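Local coordinates for protein putative aminopeptidase (Leishmania major, PDB 5NTH) that probably acts as a manganese-dependent M17 leucyl aminopeptidase that removes amino acids from the N-terminal end of peptides, and here holds the inhibitor actinonin, at residues A[7-11]-A[12-16]; A[162-166]-A[167-171]; A[225-229]-A[230-234]; A[262-265]-A[266-270]; A[309-312]-A[313-316]. All coordinates share one frame; numbering follows the deposited sequence.

Contact 1 (A[7-11]-A[12-16]); sequences PRSNS and IVEET
The guanidinium group of Arg8 meets the carboxylates of two neighbouring acids, Glu14 and Glu15, and the two come to it in different ways. Glu15 OE2 lies at the guanidinium edge, near its plane, 3.3 Å from Arg8 NE. The hydrogen bond in this salt bridge is weak. The Glu14 side chain crosses that of Arg8 at about a right angle, and the two flat groups are turned 69° against each other. Glu14 OE2 reaches Arg8 NH2 at 2.9 Å, obliquely to the guanidinium, in a second salt bridge whose hydrogen bond is also weak, being strongly bent. Both acids stand in the first turn of helix 12-26, with Ser11 as the N-cap. Ser11 OG accepts a weak capping bond from Glu14 N at 3.3 Å, and Ser11 O takes Glu15 N at 3.0 Å. Ser9 grips Glu15 OE2 with two further donors. Ser9 N, 2.7 Å from Glu15 OE2, comes from above the carboxylate plane. Ser9 OG donates to the anti lone pair of Glu15 OE2 at 2.8 Å. Glu15 bends at chi2 (-42°), which folds its carboxylate back toward the loop. The other ends of these groups are engaged elsewhere: Arg8 NH1 forms a salt bridge with Asp228, modelled implausibly short, Glu15 OE1 one with Arg6, and Glu14 OE1 one with Arg256 of the second subunit.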
loop_
_atom_site.group_PDB
_atom_site.type_symbol
_atom_site.label_atom_id
_atom_site.label_comp_id
_atom_site.label_asym_id
_atom_site.label_seq_id
_atom_site.Cartn_x
_atom_site.Cartn_y
_atom_site.Cartn_z
ATOM N N PRO A 7 -28.459 8.464 -31.808
ATOM C CA PRO A 7 -28.243 9.485 -30.772
ATOM C C PRO A 7 -26.968 9.183 -29.973
ATOM O O PRO A 7 -27.039 8.689 -28.835
ATOM C CB PRO A 7 -29.510 9.366 -29.902
ATOM C CG PRO A 7 -29.887 7.909 -30.000
ATOM C CD PRO A 7 -29.401 7.410 -31.350
ATOM N N ARG A 8 -25.814 9.457 -30.582
ATOM C CA ARG A 8 -24.505 9.138 -29.968
ATOM C C ARG A 8 -23.580 10.365 -29.805
ATOM O O ARG A 8 -23.739 11.128 -28.841
ATOM C CB ARG A 8 -23.813 7.964 -30.686
ATOM C CG ARG A 8 -22.746 7.288 -29.838
ATOM C CD ARG A 8 -21.838 6.376 -30.640
ATOM N NE ARG A 8 -20.466 6.889 -30.765
ATOM C CZ ARG A 8 -19.402 6.468 -30.068
ATOM N NH1 ARG A 8 -19.490 5.516 -29.144
ATOM N NH2 ARG A 8 -18.212 7.006 -30.307
ATOM N N SER A 9 -22.609 10.547 -30.708
ATOM C CA SER A 9 -21.666 11.674 -30.610
ATOM C C SER A 9 -22.136 12.870 -31.440
ATOM O O SER A 9 -23.033 12.768 -32.292
ATOM C CB SER A 9 -20.206 11.273 -30.963
ATOM O OG SER A 9 -19.864 11.550 -32.317
ATOM N N ASN A 10 -21.467 13.993 -31.170
ATOM C CA ASN A 10 -21.671 15.298 -31.809
ATOM C C ASN A 10 -20.831 15.472 -33.111
ATOM O O ASN A 10 -20.512 16.592 -33.503
ATOM C CB ASN A 10 -21.257 16.361 -30.768
ATOM C CG ASN A 10 -22.123 17.601 -30.814
ATOM O OD1 ASN A 10 -23.318 17.547 -30.504
ATOM N ND2 ASN A 10 -21.521 18.743 -31.169
ATOM N N SER A 11 -20.506 14.364 -33.784
ATOM C CA SER A 11 -19.414 14.310 -34.772
ATOM C C SER A 11 -19.661 13.374 -35.985
ATOM O O SER A 11 -19.841 12.168 -35.840
ATOM C CB SER A 11 -18.108 13.898 -34.074
ATOM O OG SER A 11 -17.139 13.402 -34.995
ATOM N N ILE A 12 -19.584 13.948 -37.179
ATOM C CA ILE A 12 -19.869 13.246 -38.434
ATOM C C ILE A 12 -18.871 12.095 -38.652
ATOM O O ILE A 12 -19.242 10.996 -39.065
ATOM C CB ILE A 12 -19.824 14.201 -39.680
ATOM C CG1 ILE A 12 -20.438 15.609 -39.393
ATOM C CG2 ILE A 12 -20.548 13.555 -40.860
ATOM C CD1 ILE A 12 -19.445 16.749 -39.110
ATOM N N VAL A 13 -17.606 12.363 -38.359
ATOM C CA VAL A 13 -16.514 11.425 -38.647
ATOM C C VAL A 13 -16.588 10.204 -37.745
ATOM O O VAL A 13 -16.535 9.065 -38.210
ATOM C CB VAL A 13 -15.113 12.101 -38.479
ATOM C CG1 VAL A 13 -13.971 11.072 -38.445
ATOM C CG2 VAL A 13 -14.869 13.128 -39.585
ATOM N N GLU A 14 -16.673 10.463 -36.445
ATOM C CA GLU A 14 -16.793 9.414 -35.439
ATOM C C GLU A 14 -18.030 8.566 -35.765
ATOM O O GLU A 14 -17.962 7.336 -35.760
ATOM C CB GLU A 14 -16.870 10.052 -34.042
ATOM C CG GLU A 14 -16.579 9.135 -32.851
ATOM C CD GLU A 14 -16.418 9.923 -31.540
ATOM O OE1 GLU A 14 -15.513 10.803 -31.472
ATOM O OE2 GLU A 14 -17.187 9.680 -30.581
ATOM N N GLU A 15 -19.136 9.232 -36.104
ATOM C CA GLU A 15 -20.388 8.542 -36.373
ATOM C C GLU A 15 -20.361 7.748 -37.647
ATOM O O GLU A 15 -21.046 6.736 -37.744
ATOM C CB GLU A 15 -21.579 9.496 -36.398
ATOM C CG GLU A 15 -22.023 10.040 -35.029
ATOM C CD GLU A 15 -22.039 9.000 -33.910
ATOM O OE1 GLU A 15 -22.625 7.909 -34.088
ATOM O OE2 GLU A 15 -21.455 9.282 -32.833
ATOM N N THR A 16 -19.603 8.212 -38.631
ATOM C CA THR A 16 -19.461 7.502 -39.906
ATOM C C THR A 16 -18.697 6.209 -39.671
ATOM O O THR A 16 -19.065 5.173 -40.196
ATOM C CB THR A 16 -18.754 8.378 -40.980
ATOM O OG1 THR A 16 -19.714 9.256 -41.588
ATOM C CG2 THR A 16 -18.086 7.538 -42.101
#

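Contact 2 (A[162-166]-A[167-171]); sequences SYTAK and AGQAT
Thr164 packs against Gln169 across a tight type I' beta turn, with Ala167 and Gly168 at its two corners. The turn leads into a 3-10 segment that includes residues 169-171. Thr164 CG2 sits between its own backbone N and carbonyl carbon, and from there it touches Gln169 CG at 3.4 Å. The two side chains cross obliquely. Thr164 O also comes within 3.3 Å of Gln169 CB. The hydroxyl of Thr164 turns the other way and takes a weak bond from Lys166 N, at 3.4 Å from OG1. Ala165 comes next and faces the second subunit, where its O accepts a weak bond from Ser381. Lys166 sends its amine away from the turn, to a weak bond with Ala475 O of the second subunit. The Ala167 N-H is bound by Asp476 of that same second subunit, which places the turn at a subunit interface. The carbonyl of Lys166 closes the turn: Gln169 N lies 3.1 Å from Lys166 O, nearly straight at 170°, and above the carbonyl plane.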
loop_
_atom_site.group_PDB
_atom_site.type_symbol
_atom_site.label_atom_id
_atom_site.label_comp_id
_atom_site.label_asym_id
_atom_site.label_seq_id
_atom_site.Cartn_x
_atom_site.Cartn_y
_atom_site.Cartn_z
ATOM N N SER A 162 -10.523 -10.746 -35.067
ATOM C CA SER A 162 -11.015 -9.844 -36.091
ATOM C C SER A 162 -10.918 -8.373 -35.747
ATOM O O SER A 162 -10.833 -7.556 -36.650
ATOM C CB SER A 162 -12.448 -10.193 -36.493
ATOM O OG SER A 162 -13.400 -9.778 -35.548
ATOM N N TYR A 163 -10.988 -8.034 -34.462
ATOM C CA TYR A 163 -10.768 -6.658 -34.032
ATOM C C TYR A 163 -9.285 -6.373 -33.975
ATOM O O TYR A 163 -8.547 -7.011 -33.187
ATOM C CB TYR A 163 -11.387 -6.324 -32.661
ATOM C CG TYR A 163 -11.177 -4.852 -32.312
ATOM C CD1 TYR A 163 -12.066 -3.892 -32.762
ATOM C CD2 TYR A 163 -10.049 -4.413 -31.597
ATOM C CE1 TYR A 163 -11.860 -2.549 -32.502
ATOM C CE2 TYR A 163 -9.851 -3.059 -31.311
ATOM C CZ TYR A 163 -10.761 -2.129 -31.778
ATOM O OH TYR A 163 -10.626 -0.762 -31.538
ATOM N N THR A 164 -8.872 -5.392 -34.781
ATOM C CA THR A 164 -7.511 -4.820 -34.721
ATOM C C THR A 164 -7.520 -3.395 -35.288
ATOM O O THR A 164 -8.390 -3.045 -36.089
ATOM C CB THR A 164 -6.487 -5.742 -35.440
ATOM O OG1 THR A 164 -5.145 -5.352 -35.130
ATOM C CG2 THR A 164 -6.690 -5.716 -36.913
ATOM N N ALA A 165 -6.586 -2.572 -34.814
ATOM C CA ALA A 165 -6.281 -1.251 -35.424
ATOM C C ALA A 165 -4.837 -1.141 -35.971
ATOM O O ALA A 165 -4.439 -0.086 -36.505
ATOM C CB ALA A 165 -6.577 -0.128 -34.438
ATOM N N LYS A 166 -4.069 -2.227 -35.871
ATOM C CA LYS A 166 -2.744 -2.289 -36.493
ATOM C C LYS A 166 -2.761 -1.882 -37.957
ATOM O O LYS A 166 -3.696 -2.204 -38.695
ATOM C CB LYS A 166 -2.166 -3.702 -36.471
ATOM C CG LYS A 166 -1.914 -4.282 -35.092
ATOM C CD LYS A 166 -0.738 -5.250 -35.167
ATOM C CE LYS A 166 -0.733 -6.280 -34.050
ATOM N NZ LYS A 166 -0.287 -5.693 -32.762
ATOM N N ALA A 167 -1.719 -1.164 -38.356
ATOM C CA ALA A 167 -1.414 -0.938 -39.756
ATOM C C ALA A 167 -2.595 -0.441 -40.584
ATOM O O ALA A 167 -2.878 -0.977 -41.648
ATOM C CB ALA A 167 -0.885 -2.225 -40.330
ATOM N N GLY A 168 -3.319 0.540 -40.064
ATOM C CA GLY A 168 -4.380 1.182 -40.816
ATOM C C GLY A 168 -5.754 0.553 -40.741
ATOM O O GLY A 168 -6.695 1.147 -41.263
ATOM N N GLN A 169 -5.916 -0.597 -40.080
ATOM C CA GLN A 169 -7.238 -1.248 -40.041
ATOM C C GLN A 169 -8.389 -0.337 -39.582
ATOM O O GLN A 169 -9.546 -0.643 -39.849
ATOM C CB GLN A 169 -7.245 -2.492 -39.132
ATOM C CG GLN A 169 -6.634 -3.766 -39.664
ATOM C CD GLN A 169 -6.800 -3.949 -41.147
ATOM O OE1 GLN A 169 -5.933 -3.520 -41.910
ATOM N NE2 GLN A 169 -7.898 -4.588 -41.570
ATOM N N ALA A 170 -8.083 0.754 -38.874
ATOM C CA ALA A 170 -9.101 1.722 -38.459
ATOM C C ALA A 170 -9.924 2.201 -39.651
ATOM O O ALA A 170 -11.138 2.375 -39.528
ATOM C CB ALA A 170 -8.445 2.897 -37.761
ATOM N N THR A 171 -9.245 2.360 -40.796
ATOM C CA THR A 171 -9.864 2.766 -42.064
ATOM C C THR A 171 -10.712 1.699 -42.730
ATOM O O THR A 171 -11.404 1.996 -43.686
ATOM C CB THR A 171 -8.819 3.207 -43.130
ATOM O OG1 THR A 171 -7.873 2.172 -43.361
ATOM C CG2 THR A 171 -8.065 4.438 -42.684
#

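Contact 3 (A[225-229]-A[230-234]); sequences CMLDT and VVYAE
The Tyr232 ring and the Asp228 carboxylate are the flat groups here. Leu227 CD1 and Asp228 O both approach the ring obliquely. Leu227 CD1 rests 3.8 Å from Tyr232 CB at the root of the side chain, and 4.0 Å from Val231 CG1. The far end of the tyrosine points elsewhere, and its OH bonds to Ser325. Asp228 OD1 is held by two amides. Val231 N meets Asp228 OD1 at 2.9 Å, nearly in line with the C-O bond. Val230 N is also 2.9 Å from Asp228 OD1, but that bond is weak and bent. With chi1 at 61°, CG of Asp228 lies over its own backbone, and this brings OD1 to the amides. Val231 CG2 packs 3.4 Å from Asp228 OD1, the two side chains crossing at about a right angle. The second oxygen, OD2, has Arg8 as its partner. Tyr232 N bonds to Asp228 O at 3.0 Å. This is an aspartate N-cap, starting helix 229-243 of the catalytic domain.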
loop_
_atom_site.group_PDB
_atom_site.type_symbol
_atom_site.label_atom_id
_atom_site.label_comp_id
_atom_site.label_asym_id
_atom_site.label_seq_id
_atom_site.Cartn_x
_atom_site.Cartn_y
_atom_site.Cartn_z
ATOM N N CYS A 225 -14.838 3.101 -26.273
ATOM C CA CYS A 225 -14.867 4.295 -27.139
ATOM C C CYS A 225 -15.636 4.004 -28.421
ATOM O O CYS A 225 -16.123 4.916 -29.058
ATOM C CB CYS A 225 -13.444 4.792 -27.474
ATOM S SG CYS A 225 -12.289 3.562 -28.186
ATOM N N MET A 226 -15.727 2.725 -28.789
ATOM C CA MET A 226 -16.500 2.273 -29.955
ATOM C C MET A 226 -17.711 1.437 -29.588
ATOM O O MET A 226 -18.801 1.703 -30.064
ATOM C CB MET A 226 -15.608 1.439 -30.863
ATOM C CG MET A 226 -16.369 0.784 -32.002
ATOM S SD MET A 226 -16.993 2.022 -33.132
ATOM C CE MET A 226 -15.451 2.317 -34.031
ATOM N N LEU A 227 -17.502 0.390 -28.809
ATOM C CA LEU A 227 -18.609 -0.404 -28.330
ATOM C C LEU A 227 -19.102 0.097 -26.987
ATOM O O LEU A 227 -18.688 -0.386 -25.923
ATOM C CB LEU A 227 -18.265 -1.887 -28.214
ATOM C CG LEU A 227 -19.525 -2.700 -27.895
ATOM C CD1 LEU A 227 -20.509 -2.715 -29.048
ATOM C CD2 LEU A 227 -19.129 -4.102 -27.547
ATOM N N ASP A 228 -20.034 1.034 -27.063
ATOM C CA ASP A 228 -20.713 1.570 -25.896
ATOM C C ASP A 228 -22.130 1.019 -25.893
ATOM O O ASP A 228 -22.472 0.169 -26.707
ATOM C CB ASP A 228 -20.682 3.110 -25.930
ATOM C CG ASP A 228 -21.380 3.701 -27.151
ATOM O OD1 ASP A 228 -22.325 3.103 -27.672
ATOM O OD2 ASP A 228 -20.983 4.780 -27.598
ATOM N N THR A 229 -22.966 1.521 -25.011
ATOM C CA THR A 229 -24.297 0.978 -24.865
ATOM C C THR A 229 -25.231 1.313 -25.995
ATOM O O THR A 229 -26.163 0.572 -26.229
ATOM C CB THR A 229 -24.972 1.454 -23.574
ATOM O OG1 THR A 229 -25.151 2.873 -23.602
ATOM C CG2 THR A 229 -24.136 1.036 -22.356
ATOM N N VAL A 230 -25.018 2.429 -26.675
ATOM C CA VAL A 230 -25.896 2.793 -27.796
ATOM C C VAL A 230 -25.557 1.970 -29.029
ATOM O O VAL A 230 -26.436 1.619 -29.814
ATOM C CB VAL A 230 -25.849 4.305 -28.091
ATOM C CG1 VAL A 230 -26.572 4.653 -29.380
ATOM C CG2 VAL A 230 -26.514 5.056 -26.946
ATOM N N VAL A 231 -24.283 1.662 -29.183
ATOM C CA VAL A 231 -23.832 0.948 -30.350
ATOM C C VAL A 231 -24.212 -0.504 -30.166
ATOM O O VAL A 231 -24.853 -1.079 -31.037
ATOM C CB VAL A 231 -22.313 1.095 -30.574
ATOM C CG1 VAL A 231 -21.809 0.110 -31.635
ATOM C CG2 VAL A 231 -21.993 2.516 -31.009
ATOM N N TYR A 232 -23.811 -1.076 -29.027
ATOM C CA TYR A 232 -24.197 -2.427 -28.635
ATOM C C TYR A 232 -25.700 -2.623 -28.823
ATOM O O TYR A 232 -26.126 -3.665 -29.294
ATOM C CB TYR A 232 -23.843 -2.670 -27.182
ATOM C CG TYR A 232 -23.645 -4.099 -26.769
ATOM C CD1 TYR A 232 -24.119 -5.174 -27.530
ATOM C CD2 TYR A 232 -22.987 -4.385 -25.579
ATOM C CE1 TYR A 232 -23.922 -6.475 -27.124
ATOM C CE2 TYR A 232 -22.779 -5.684 -25.158
ATOM C CZ TYR A 232 -23.248 -6.735 -25.921
ATOM O OH TYR A 232 -23.036 -8.053 -25.489
ATOM N N ALA A 233 -26.505 -1.619 -28.486
ATOM C CA ALA A 233 -27.968 -1.711 -28.703
ATOM C C ALA A 233 -28.411 -1.680 -30.175
ATOM O O ALA A 233 -29.346 -2.378 -30.581
ATOM C CB ALA A 233 -28.675 -0.598 -27.963
ATOM N N GLU A 234 -27.767 -0.846 -30.968
ATOM C CA GLU A 234 -28.072 -0.805 -32.385
ATOM C C GLU A 234 -27.781 -2.177 -33.063
ATOM O O GLU A 234 -28.486 -2.594 -33.999
ATOM C CB GLU A 234 -27.269 0.315 -33.018
ATOM C CG GLU A 234 -27.724 0.713 -34.401
ATOM C CD GLU A 234 -26.773 1.717 -35.002
ATOM O OE1 GLU A 234 -26.647 2.843 -34.447
ATOM O OE2 GLU A 234 -26.122 1.351 -36.003
#

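Contact 4 (A[262-265]-A[266-270]); sequences GIYA and VGKCA
Lys268 lies across the ring of Tyr264, one helical turn earlier, and the two side chains cross at about a right angle. Lys268 CB stands over one ring face, 4.1 Å from the Tyr264 ring centroid and 20° off the ring normal. This is a CH-pi contact, offset toward the rim on the side of Tyr264 CE2 and CZ. The same CB is 3.1 Å from Tyr264 O. Lys268 CG is set between its backbone N and carbonyl carbon (chi1 75°), which keeps the chain close to the preceding turn. CG comes to 3.5 Å from Ala265 O. Lys268 CD then reaches Tyr264 CE2 at 3.9 Å, and CE is still near Ala265 O. The chain bends at chi4, and NZ leaves the contact to donate to His366 O. This contact is in the last part of the short helix 261-267 of the catalytic domain. Regular helical bonds run inside it: Val266 N to Gly262 O and Gly267 N to Ile263 O, each at 3.3 Å. At the start of the helix, Asp397 accepts from Ile263 N. On another side, Val266 CG2 packs 3.3 Å from Gly262 O. Val266 also touches Glu390, a manganese ligand, and Ile393 and Val394 of helix 391-404. The Val266 side chain is about 8 Å from a bound manganese ion.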
loop_
_atom_site.group_PDB
_atom_site.type_symbol
_atom_site.label_atom_id
_atom_site.label_comp_id
_atom_site.label_asym_id
_atom_site.label_seq_id
_atom_site.Cartn_x
_atom_site.Cartn_y
_atom_site.Cartn_z
ATOM N N GLY A 262 -31.879 -0.081 -9.895
ATOM C CA GLY A 262 -30.558 -0.657 -9.732
ATOM C C GLY A 262 -29.708 -0.370 -10.944
ATOM O O GLY A 262 -28.608 0.155 -10.821
ATOM N N ILE A 263 -30.215 -0.702 -12.118
ATOM C CA ILE A 263 -29.446 -0.479 -13.327
ATOM C C ILE A 263 -29.413 0.997 -13.755
ATOM O O ILE A 263 -28.411 1.454 -14.283
ATOM C CB ILE A 263 -29.894 -1.374 -14.486
ATOM C CG1 ILE A 263 -28.942 -1.181 -15.678
ATOM C CG2 ILE A 263 -31.343 -1.088 -14.881
ATOM C CD1 ILE A 263 -29.211 -2.118 -16.831
ATOM N N TYR A 264 -30.490 1.739 -13.533
ATOM C CA TYR A 264 -30.449 3.169 -13.795
ATOM C C TYR A 264 -29.390 3.875 -12.920
ATOM O O TYR A 264 -28.676 4.760 -13.390
ATOM C CB TYR A 264 -31.807 3.813 -13.557
ATOM C CG TYR A 264 -31.700 5.296 -13.693
ATOM C CD1 TYR A 264 -31.699 5.897 -14.941
ATOM C CD2 TYR A 264 -31.517 6.104 -12.575
ATOM C CE1 TYR A 264 -31.562 7.272 -15.080
ATOM C CE2 TYR A 264 -31.387 7.475 -12.701
ATOM C CZ TYR A 264 -31.407 8.052 -13.958
ATOM O OH TYR A 264 -31.267 9.410 -14.081
ATOM N N ALA A 265 -29.320 3.494 -11.644
ATOM C CA ALA A 265 -28.318 4.047 -10.730
ATOM C C ALA A 265 -26.887 3.834 -11.231
ATOM O O ALA A 265 -26.056 4.759 -11.171
ATOM C CB ALA A 265 -28.466 3.428 -9.349
ATOM N N VAL A 266 -26.605 2.618 -11.711
ATOM C CA VAL A 266 -25.236 2.215 -12.061
ATOM C C VAL A 266 -24.735 2.996 -13.275
ATOM O O VAL A 266 -23.559 3.448 -13.306
ATOM C CB VAL A 266 -25.118 0.690 -12.325
ATOM C CG1 VAL A 266 -23.755 0.323 -12.897
ATOM C CG2 VAL A 266 -25.299 -0.085 -11.042
ATOM N N GLY A 267 -25.631 3.153 -14.253
ATOM C CA GLY A 267 -25.284 3.731 -15.534
ATOM C C GLY A 267 -25.621 5.184 -15.732
ATOM O O GLY A 267 -25.386 5.707 -16.828
ATOM N N LYS A 268 -26.141 5.843 -14.695
ATOM C CA LYS A 268 -26.638 7.221 -14.829
ATOM C C LYS A 268 -25.562 8.276 -15.063
ATOM O O LYS A 268 -25.835 9.362 -15.585
ATOM C CB LYS A 268 -27.516 7.622 -13.634
ATOM C CG LYS A 268 -26.833 7.932 -12.295
ATOM C CD LYS A 268 -27.900 8.140 -11.210
ATOM C CE LYS A 268 -27.349 8.267 -9.804
ATOM N NZ LYS A 268 -26.947 9.672 -9.540
ATOM N N CYS A 269 -24.340 7.941 -14.676
ATOM C CA CYS A 269 -23.219 8.860 -14.781
ATOM C C CYS A 269 -22.556 8.861 -16.139
ATOM O O CYS A 269 -21.911 9.821 -16.505
ATOM C CB CYS A 269 -22.174 8.489 -13.755
ATOM S SG CYS A 269 -20.930 9.762 -13.645
ATOM N N ALA A 270 -22.710 7.775 -16.866
ATOM C CA ALA A 270 -21.973 7.554 -18.081
ATOM C C ALA A 270 -22.362 8.510 -19.189
ATOM O O ALA A 270 -23.498 8.994 -19.256
ATOM C CB ALA A 270 -22.181 6.121 -18.549
#

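Contact 5 (A[309-312]-A[313-316]); sequences LKPA and AHMT. With BB2 (actinonin), chain E.
The short helix 312-315 and the loop before it form one wall of the actinonin pocket, with Lys310 and His314 both touching the inhibitor. Lys310 NZ donates to actinonin O4, the carbonyl oxygen of the hydroxamate, at 2.7 Å. The same NZ forms a salt bridge with Asp388, a manganese ligand, so the amine is fixed from two directions. The shaft of Lys310 runs along the helix backbone: CD lies 3.8 Å from His314 O, and CB packs 4.0 Å from Met315 CB. Bends at chi3 (145°) and chi4 then carry NZ to the inhibitor. His314 uses its ring. Actinonin C18, a methyl of the valine-like side chain, sits over one face of the His314 ring, 3.4 Å above its plane, offset toward the rim near CE1. Pro311 CD reaches the ring obliquely, 3.9 Å from His314 ND1. Pro311 is the N-cap residue. Pro311 O accepts from Met315 N at 3.0 Å, nearly along the C=O axis, and weakly from His314 N. Met315 CG is anti to the backbone N (chi1 -165°), which leads the extended chain toward Leu309, with Met315 SD 4.3 Å from Leu309 CD1. Met315 also packs on Leu307 of the second subunit. This is the active-site pocket of an M17 aminopeptidase, where Lys310 lies beside the manganese ligands Asp303 and Asp388 and the hydroxamate probably chelates the metals, as in related inhibitor complexes.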
loop_
_atom_site.group_PDB
_atom_site.type_symbol
_atom_site.label_atom_id
_atom_site.label_comp_id
_atom_site.label_asym_id
_atom_site.label_seq_id
_atom_site.Cartn_x
_atom_site.Cartn_y
_atom_site.Cartn_z
ATOM N N LEU A 309 -13.025 3.745 -7.378
ATOM C CA LEU A 309 -12.320 3.738 -8.621
ATOM C C LEU A 309 -11.223 2.709 -8.472
ATOM O O LEU A 309 -10.572 2.639 -7.448
ATOM C CB LEU A 309 -11.777 5.124 -8.923
ATOM C CG LEU A 309 -10.958 5.346 -10.198
ATOM C CD1 LEU A 309 -11.779 5.270 -11.477
ATOM C CD2 LEU A 309 -10.265 6.693 -10.094
ATOM N N LYS A 310 -11.106 1.858 -9.480
ATOM C CA LYS A 310 -10.077 0.851 -9.560
ATOM C C LYS A 310 -8.731 1.500 -9.836
ATOM O O LYS A 310 -8.661 2.538 -10.529
ATOM C CB LYS A 310 -10.360 -0.094 -10.733
ATOM C CG LYS A 310 -11.557 -1.027 -10.602
ATOM C CD LYS A 310 -11.615 -1.900 -11.854
ATOM C CE LYS A 310 -12.108 -3.301 -11.576
ATOM N NZ LYS A 310 -13.580 -3.263 -11.495
ATOM N N PRO A 311 -7.650 0.865 -9.339
ATOM C CA PRO A 311 -6.306 1.232 -9.778
ATOM C C PRO A 311 -6.075 0.875 -11.245
ATOM O O PRO A 311 -6.816 0.053 -11.812
ATOM C CB PRO A 311 -5.381 0.406 -8.866
ATOM C CG PRO A 311 -6.230 -0.073 -7.751
ATOM C CD PRO A 311 -7.616 -0.185 -8.303
ATOM N N ALA A 312 -5.042 1.499 -11.821
ATOM C CA ALA A 312 -4.637 1.349 -13.234
ATOM C C ALA A 312 -4.556 -0.097 -13.732
ATOM O O ALA A 312 -5.030 -0.395 -14.815
ATOM C CB ALA A 312 -3.294 2.025 -13.452
ATOM N N ALA A 313 -3.979 -0.975 -12.910
ATOM C CA ALA A 313 -3.630 -2.352 -13.287
ATOM C C ALA A 313 -4.795 -3.337 -13.162
ATOM O O ALA A 313 -4.790 -4.379 -13.819
ATOM C CB ALA A 313 -2.455 -2.834 -12.444
ATOM N N HIS A 314 -5.762 -3.025 -12.300
ATOM C CA HIS A 314 -7.048 -3.753 -12.251
ATOM C C HIS A 314 -8.087 -3.211 -13.266
ATOM O O HIS A 314 -9.010 -3.918 -13.671
ATOM C CB HIS A 314 -7.640 -3.728 -10.830
ATOM C CG HIS A 314 -6.773 -4.388 -9.802
ATOM N ND1 HIS A 314 -6.710 -3.955 -8.494
ATOM C CD2 HIS A 314 -5.920 -5.439 -9.892
ATOM C CE1 HIS A 314 -5.868 -4.718 -7.819
ATOM N NE2 HIS A 314 -5.377 -5.628 -8.644
ATOM N N MET A 315 -7.925 -1.957 -13.670
ATOM C CA MET A 315 -8.859 -1.297 -14.575
ATOM C C MET A 315 -8.655 -1.632 -16.068
ATOM O O MET A 315 -9.625 -1.611 -16.833
ATOM C CB MET A 315 -8.750 0.186 -14.355
ATOM C CG MET A 315 -9.872 0.975 -14.941
ATOM S SD MET A 315 -9.808 2.658 -14.319
ATOM C CE MET A 315 -10.649 3.388 -15.711
ATOM N N THR A 316 -7.464 -1.959 -16.516
ATOM C CA THR A 316 -7.325 -2.372 -17.891
ATOM C C THR A 316 -8.017 -3.712 -18.096
ATOM O O THR A 316 -8.086 -4.494 -17.187
ATOM C CB THR A 316 -5.863 -2.483 -18.341
ATOM O OG1 THR A 316 -5.049 -2.792 -17.234
ATOM C CG2 THR A 316 -5.396 -1.216 -18.912
HETATM C C5 BB2 E . -14.783 -7.228 -9.509
HETATM C C3 BB2 E . -15.602 -6.182 -10.204
HETATM O O4 BB2 E . -15.136 -5.079 -10.277
HETATM N N1 BB2 E . -16.770 -6.469 -10.761
HETATM O O2 BB2 E . -17.483 -5.455 -11.441
HETATM C C6 BB2 E . -14.642 -6.865 -8.036
HETATM C C12 BB2 E . -13.394 -7.513 -7.528
HETATM O O13 BB2 E . -13.467 -8.645 -7.134
HETATM C C7 BB2 E . -15.893 -7.324 -7.277
HETATM C C8 BB2 E . -15.830 -7.099 -5.769
HETATM C C9 BB2 E . -15.864 -5.622 -5.406
HETATM C C10 BB2 E . -14.701 -5.244 -4.506
HETATM C C11 BB2 E . -14.903 -5.771 -3.096
HETATM N N14 BB2 E . -12.252 -6.840 -7.548
HETATM C C15 BB2 E . -11.005 -7.451 -7.099
HETATM C C16 BB2 E . -9.804 -7.013 -7.972
HETATM C C18 BB2 E . -8.469 -6.884 -7.224
HETATM C C17 BB2 E . -9.642 -7.964 -9.174
HETATM C C19 BB2 E . -10.869 -7.252 -5.608
HETATM O O20 BB2 E . -11.150 -8.214 -4.922
HETATM N N21 BB2 E . -10.464 -6.089 -5.050
HETATM C C22 BB2 E . -9.806 -6.083 -3.736
HETATM C C23 BB2 E . -10.549 -4.706 -5.544
HETATM C C24 BB2 E . -9.522 -3.887 -4.762
HETATM C C25 BB2 E . -8.956 -4.802 -3.693
HETATM C C26 BB2 E . -10.918 -6.044 -2.675
HETATM O O27 BB2 E . -11.678 -7.261 -2.652
#

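The five contacts follow one another in series along the chain; none nests or crosses. Contact 1 closes the loop at the start of helix 12-26, and contact 2 a turn between helix 148-156 and strand 181-185. Contact 3 caps helix 229-243, contact 4 runs from helix 261-267 into the loop that follows, and contact 5 makes the turn into helix 312-315. Contacts 1 and 3 touch through Arg8, joining the N-terminal segment to the catalytic domain. Contacts 2 and 3 come within about 5 Å at their nearest atoms. Contacts 3, 4 and 5 share the catalytic domain. All five contacts touch the second subunit, contact 3 at Cys225 and contact 4 at Cys269.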